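Long-range contacts in N-acetylneuraminic acid (Sialic acid) synthetase (Leptospira borgpetersenii serovar Hardjo-bovis, PDB 6NCS), which probably catalyses the metal-dependent condensation that forms N-acylneuraminate (sialic acid) or its 9-phosphate, using a TIM-barrel domain that carries a manganese site: residues Ala62-Glu67 and Pro81-Lys86; Thr106-Pro111 and Ala127-Cys132. All blocks are in the same frame, centred on the assembly; numbering follows the deposited sequence.

Contact 1. Residues Ala62-Glu67 and Pro81-Lys86; sequences AYNSEE and PAEFGK
Glu83 reaches across to the start of helix 65-69 and sets its carboxylate against Ser65. One oxygen, OE2, takes both bonds. Ser65 OG donates to Glu83 OE2 over 2.6 Å, on the anti lone pair that faces away from OE1. Ser65 N donates to the same Glu83 OE2 over 2.8 Å, but from above the carboxylate plane. Ser65 thus grips OE2 with its hydroxyl and its backbone N-H together. Glu83 CG lies beside its own backbone N (chi1 -75°), and the chain runs extended from there (chi2 -173°), which carries the carboxylate to the helix start. The first-turn N-H and the salt bridge from Lys80 to OE2 would both be expected to stabilise the negative charge. Glu66, whose carboxylate is also near, has its own salt bridge to Lys80.

The other oxygen is held through water: water 2 donates to Glu83 OE1 and accepts from Asn64 ND2. Asn64 is the N-cap of the helix, and its OD1 accepts from Glu67 N over 2.8 Å.

The Tyr63 ring crosses the Glu83 side chain at a slant, its CE2 3.6 Å from Glu83 CG. The ring and carboxylate planes are 73° apart. Tyr63 OH lies 3.4 Å from Ala82 CB and hydrogen-bonds to Val79 O. Water 1 joins the backbones, accepting from Tyr63 N and donating to Phe84 O.

The contact ties the end of barrel strand 57-62 and the start of helix 65-69 to the loop between helices 73-79 and 86-98. Ser65 also packs on Val76 and Val79 of helix 73-79. Phe84 turns the other way, stacking on His36 and packing on Phe89 and Leu92 of helix 86-98.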
loop_
_atom_site.group_PDB
_atom_site.type_symbol
_atom_site.label_atom_id
_atom_site.label_comp_id
_atom_site.label_asym_id
_atom_site.label_seq_id
_atom_site.Cartn_x
_atom_site.Cartn_y
_atom_site.Cartn_z
ATOM N N ALA A 62 9.086 -18.246 24.483
ATOM C CA ALA A 62 9.277 -19.429 25.323
ATOM C C ALA A 62 10.534 -20.151 24.853
ATOM O O ALA A 62 10.534 -20.784 23.788
ATOM C CB ALA A 62 8.053 -20.345 25.252
ATOM N N TYR A 63 11.609 -20.065 25.640
ATOM C CA TYR A 63 12.906 -20.497 25.141
ATOM C C TYR A 63 13.792 -20.910 26.301
ATOM O O TYR A 63 13.544 -20.557 27.459
ATOM C CB TYR A 63 13.607 -19.378 24.351
ATOM C CG TYR A 63 13.893 -18.191 25.236
ATOM C CD1 TYR A 63 12.888 -17.287 25.556
ATOM C CD2 TYR A 63 15.153 -17.997 25.790
ATOM C CE1 TYR A 63 13.135 -16.220 26.408
ATOM C CE2 TYR A 63 15.407 -16.933 26.634
ATOM C CZ TYR A 63 14.396 -16.047 26.932
ATOM O OH TYR A 63 14.646 -14.990 27.776
ATOM N N ASN A 64 14.832 -21.663 25.964
ATOM C CA ASN A 64 15.975 -21.890 26.838
ATOM C C ASN A 64 17.159 -21.114 26.271
ATOM O O ASN A 64 17.493 -21.263 25.089
ATOM C CB ASN A 64 16.296 -23.383 26.937
ATOM C CG ASN A 64 17.606 -23.652 27.657
ATOM O OD1 ASN A 64 18.642 -23.858 27.027
ATOM N ND2 ASN A 64 17.561 -23.657 28.989
ATOM N N SER A 65 17.776 -20.274 27.108
ATOM C CA SER A 65 18.818 -19.362 26.632
ATOM C C SER A 65 19.967 -20.111 25.966
ATOM O O SER A 65 20.417 -19.736 24.875
ATOM C CB SER A 65 19.342 -18.520 27.796
ATOM O OG SER A 65 18.300 -17.752 28.378
ATOM N N GLU A 66 20.474 -21.161 26.624
ATOM C CA GLU A 66 21.609 -21.904 26.085
ATOM C C GLU A 66 21.254 -22.603 24.775
ATOM O O GLU A 66 22.070 -22.655 23.846
ATOM C CB GLU A 66 22.106 -22.918 27.115
ATOM C CG GLU A 66 22.837 -22.298 28.296
ATOM C CD GLU A 66 21.913 -21.870 29.422
ATOM O OE1 GLU A 66 20.675 -21.946 29.261
ATOM O OE2 GLU A 66 22.436 -21.466 30.484
ATOM N N GLU A 67 20.047 -23.162 24.686
ATOM C CA GLU A 67 19.615 -23.772 23.436
ATOM C C GLU A 67 19.547 -22.725 22.331
ATOM O O GLU A 67 19.936 -22.979 21.182
ATOM C CB GLU A 67 18.252 -24.436 23.643
ATOM C CG GLU A 67 17.838 -25.424 22.573
ATOM C CD GLU A 67 17.258 -24.767 21.336
ATOM O OE1 GLU A 67 16.826 -23.591 21.407
ATOM O OE2 GLU A 67 17.236 -25.442 20.280
ATOM N N PRO A 81 17.706 -13.845 32.297
ATOM C CA PRO A 81 16.718 -13.363 33.276
ATOM C C PRO A 81 15.305 -13.280 32.738
ATOM O O PRO A 81 14.368 -13.286 33.539
ATOM C CB PRO A 81 17.238 -11.968 33.652
ATOM C CG PRO A 81 18.675 -12.011 33.348
ATOM C CD PRO A 81 18.806 -12.875 32.136
ATOM N N ALA A 82 15.120 -13.189 31.427
ATOM C CA ALA A 82 13.798 -13.004 30.845
ATOM C C ALA A 82 13.092 -14.317 30.546
ATOM O O ALA A 82 12.003 -14.298 29.970
ATOM C CB ALA A 82 13.903 -12.166 29.564
ATOM N N GLU A 83 13.673 -15.455 30.927
ATOM C CA GLU A 83 12.999 -16.727 30.712
ATOM C C GLU A 83 11.760 -16.819 31.591
ATOM O O GLU A 83 11.813 -16.514 32.787
ATOM C CB GLU A 83 13.939 -17.892 31.016
ATOM C CG GLU A 83 15.001 -18.136 29.954
ATOM C CD GLU A 83 15.803 -19.405 30.200
ATOM O OE1 GLU A 83 15.307 -20.291 30.925
ATOM O OE2 GLU A 83 16.930 -19.515 29.668
ATOM N N PHE A 84 10.647 -17.235 30.998
ATOM C CA PHE A 84 9.448 -17.606 31.734
ATOM C C PHE A 84 9.187 -19.095 31.566
ATOM O O PHE A 84 9.549 -19.693 30.551
ATOM C CB PHE A 84 8.222 -16.831 31.249
ATOM C CG PHE A 84 8.120 -15.437 31.806
ATOM C CD1 PHE A 84 8.602 -15.139 33.072
ATOM C CD2 PHE A 84 7.527 -14.427 31.062
ATOM C CE1 PHE A 84 8.507 -13.856 33.580
ATOM C CE2 PHE A 84 7.420 -13.147 31.575
ATOM C CZ PHE A 84 7.914 -12.861 32.829
ATOM N N GLY A 85 8.538 -19.686 32.558
ATOM C CA GLY A 85 8.177 -21.082 32.462
ATOM C C GLY A 85 6.681 -21.290 32.510
ATOM O O GLY A 85 5.917 -20.320 32.518
ATOM N N LYS A 86 6.259 -22.554 32.582
ATOM C CA LYS A 86 4.837 -22.882 32.521
ATOM C C LYS A 86 4.023 -22.098 33.546
ATOM O O LYS A 86 2.941 -21.590 33.230
ATOM C CB LYS A 86 4.651 -24.387 32.722
ATOM C CG LYS A 86 3.234 -24.895 32.476
ATOM C CD LYS A 86 3.166 -26.406 32.662
ATOM C CE LYS A 86 1.772 -26.964 32.396
ATOM N NZ LYS A 86 1.772 -28.456 32.447
HETATM O O HOH W 1 11.471 -18.885 28.312
HETATM O O HOH W 2 15.222 -22.882 30.327
#

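Contact 2. Residues Thr106-Pro111 and Ala127-Cys132. With CIT (citric acid), chain D.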
loop_
_atom_site.group_PDB
_atom_site.type_symbol
_atom_site.label_atom_id
_atom_site.label_comp_id
_atom_site.label_asym_id
_atom_site.label_seq_id
_atom_site.Cartn_x
_atom_site.Cartn_y
_atom_site.Cartn_z
ATOM N N THR A 106 6.068 -17.502 21.148
ATOM C CA THR A 106 6.975 -18.114 20.192
ATOM C C THR A 106 7.778 -19.174 20.914
ATOM O O THR A 106 8.612 -18.818 21.751
ATOM C CB THR A 106 7.909 -17.060 19.615
ATOM O OG1 THR A 106 7.130 -16.055 18.964
ATOM C CG2 THR A 106 8.884 -17.679 18.628
ATOM N N PRO A 107 7.588 -20.466 20.635
ATOM C CA PRO A 107 8.518 -21.466 21.169
ATOM C C PRO A 107 9.792 -21.496 20.340
ATOM O O PRO A 107 9.771 -21.333 19.119
ATOM C CB PRO A 107 7.744 -22.780 21.029
ATOM C CG PRO A 107 6.950 -22.573 19.775
ATOM C CD PRO A 107 6.533 -21.089 19.817
ATOM N N PHE A 108 10.913 -21.720 21.012
ATOM C CA PHE A 108 12.190 -21.818 20.324
ATOM C C PHE A 108 12.731 -23.233 20.316
ATOM O O PHE A 108 13.792 -23.471 19.738
ATOM C CB PHE A 108 13.207 -20.854 20.950
ATOM C CG PHE A 108 12.978 -19.412 20.569
ATOM C CD1 PHE A 108 11.941 -18.690 21.129
ATOM C CD2 PHE A 108 13.791 -18.792 19.630
ATOM C CE1 PHE A 108 11.719 -17.361 20.766
ATOM C CE2 PHE A 108 13.572 -17.461 19.266
ATOM C CZ PHE A 108 12.537 -16.755 19.832
ATOM N N ASP A 109 12.026 -24.176 20.937
ATOM C CA ASP A 109 12.388 -25.582 20.866
ATOM C C ASP A 109 11.130 -26.402 21.093
ATOM O O ASP A 109 10.066 -25.868 21.409
ATOM C CB ASP A 109 13.497 -25.939 21.870
ATOM C CG ASP A 109 13.141 -25.608 23.323
ATOM O OD1 ASP A 109 11.954 -25.592 23.702
ATOM O OD2 ASP A 109 14.085 -25.384 24.108
ATOM N N VAL A 110 11.263 -27.714 20.938
ATOM C CA VAL A 110 10.109 -28.608 21.005
ATOM C C VAL A 110 9.576 -28.715 22.435
ATOM O O VAL A 110 8.349 -28.730 22.617
ATOM C CB VAL A 110 10.459 -29.986 20.416
ATOM C CG1 VAL A 110 9.387 -31.008 20.749
ATOM C CG2 VAL A 110 10.630 -29.864 18.900
ATOM N N PRO A 111 10.419 -28.794 23.479
ATOM C CA PRO A 111 9.850 -28.815 24.840
ATOM C C PRO A 111 8.993 -27.606 25.145
ATOM O O PRO A 111 7.934 -27.747 25.772
ATOM C CB PRO A 111 11.094 -28.878 25.738
ATOM C CG PRO A 111 12.087 -29.608 24.906
ATOM C CD PRO A 111 11.868 -29.081 23.508
ATOM N N ALA A 127 9.707 -17.942 14.909
ATOM C CA ALA A 127 10.574 -16.804 14.654
ATOM C C ALA A 127 11.277 -16.931 13.307
ATOM O O ALA A 127 11.457 -18.027 12.778
ATOM C CB ALA A 127 11.612 -16.682 15.770
ATOM N N SER A 128 11.699 -15.778 12.763
ATOM C CA SER A 128 12.379 -15.777 11.469
ATOM C C SER A 128 13.610 -16.668 11.490
ATOM O O SER A 128 13.862 -17.412 10.536
ATOM C CB SER A 128 12.778 -14.357 11.069
ATOM O OG SER A 128 11.633 -13.546 10.833
ATOM N N CYS A 129 14.389 -16.605 12.571
ATOM C CA CYS A 129 15.610 -17.394 12.663
ATOM C C CYS A 129 15.354 -18.893 12.628
ATOM O O CYS A 129 16.313 -19.661 12.485
ATOM C CB CYS A 129 16.358 -17.040 13.949
ATOM S SG CYS A 129 15.468 -17.543 15.455
ATOM N N ASP A 130 14.100 -19.333 12.763
ATOM C CA ASP A 130 13.774 -20.750 12.758
ATOM C C ASP A 130 13.087 -21.179 11.470
ATOM O O ASP A 130 12.487 -22.254 11.415
ATOM C CB ASP A 130 12.922 -21.093 13.978
ATOM C CG ASP A 130 13.759 -21.179 15.225
ATOM O OD1 ASP A 130 14.928 -21.606 15.084
ATOM O OD2 ASP A 130 13.284 -20.806 16.322
ATOM N N ILE A 131 13.176 -20.368 10.416
ATOM C CA ILE A 131 12.543 -20.762 9.165
ATOM C C ILE A 131 13.254 -21.941 8.517
ATOM O O ILE A 131 12.689 -22.577 7.620
ATOM C CB ILE A 131 12.446 -19.542 8.224
ATOM C CG1 ILE A 131 11.493 -19.848 7.061
ATOM C CG2 ILE A 131 13.834 -19.124 7.741
ATOM C CD1 ILE A 131 10.903 -18.635 6.402
ATOM N N CYS A 132 14.464 -22.274 8.973
ATOM C CA CYS A 132 15.170 -23.468 8.539
ATOM C C CYS A 132 15.328 -24.473 9.669
ATOM O O CYS A 132 16.140 -25.396 9.557
ATOM C CB CYS A 132 16.543 -23.102 7.975
ATOM S SG CYS A 132 16.452 -21.969 6.579
HETATM C C1 CIT D . 9.259 -13.907 17.463
HETATM O O1 CIT D . 8.514 -14.296 18.373
HETATM O O2 CIT D . 8.776 -13.768 16.322
HETATM C C2 CIT D . 10.708 -13.619 17.778
HETATM C C3 CIT D . 11.226 -12.284 17.233
HETATM O O7 CIT D . 10.413 -11.174 17.718
HETATM C C4 CIT D . 12.654 -12.155 17.741
HETATM C C5 CIT D . 13.265 -10.799 17.472
HETATM O O3 CIT D . 14.370 -10.541 17.995
HETATM O O4 CIT D . 12.713 -9.938 16.740
HETATM C C6 CIT D . 11.287 -12.300 15.709
HETATM O O5 CIT D . 11.683 -13.318 15.100
HETATM O O6 CIT D . 10.946 -11.289 15.042
HETATM O O HOH W 3 10.751 -19.993 16.705
#
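Thr106 and Ala127 bring the two backbones closest, CA to CA 6.7 Å, where strand 102-107 ends and the loop after strand 123-126 begins. Both belong to the TIM barrel of the NeuB family, and these are the C-terminal ends of consecutive parallel strands, where the active site of such barrels lies. The backbones are bridged by water 3, which donates to Pro107 O and Asp130 OD2 and accepts from Ala127 N.

Apolar and polar atoms both meet here. Thr106 CG2, anti to its backbone N, approaches Ala127 N at 3.8 Å. Phe108 meets the second loop through CD2, CE2 and CZ. Its CE2 lies 4.1 Å from Ala127 CB and 4.3 Å from Cys129 SG, an oblique sulfur-aromatic contact. Its CD2 lies 3.9 Å from Asp130 OD2, with ring and carboxylate planes 69° apart. The Asp130 carboxylate is buried, and its other oxygen, OD1, makes a salt bridge with Arg288 of the second subunit and accepts from Asn133 ND2. That arginine also bonds Phe108 O, so the dimer partner holds both loops.

The 3-10 turn at 128-129 is closed by Asp130 N donating to Ala127 O. Citrate, probably from the crystallisation liquor, lies against both segments. Ser128 N gives it a weak bond at O5, while Lys59, Lys125 and Tyr182 supply others. Ala127 CB packs against the same citrate oxygen, O5, at 3.4 Å.

Contacts 1 and 2 follow one another along the chain, their centres about 13 Å apart. They meet where strands 57-62 and 102-107 run side by side. Ala62 N probably bonds Thr106 O (2.8 Å), and Ala62 O probably bonds Phe108 N (3.0 Å). Beyond the strands, Tyr63 CB packs on Phe108 CD1 at 3.7 Å, and Arg68 makes cation-pi contacts with both rings. Contact 2 is nearer the metal: the Ala127 side chain is about 7 Å from the manganese bound by His210 and His231, against about 12 Å for that of Tyr63. Arg288 of the second subunit reaches Glu67 of contact 1 as well as Asp130 of contact 2.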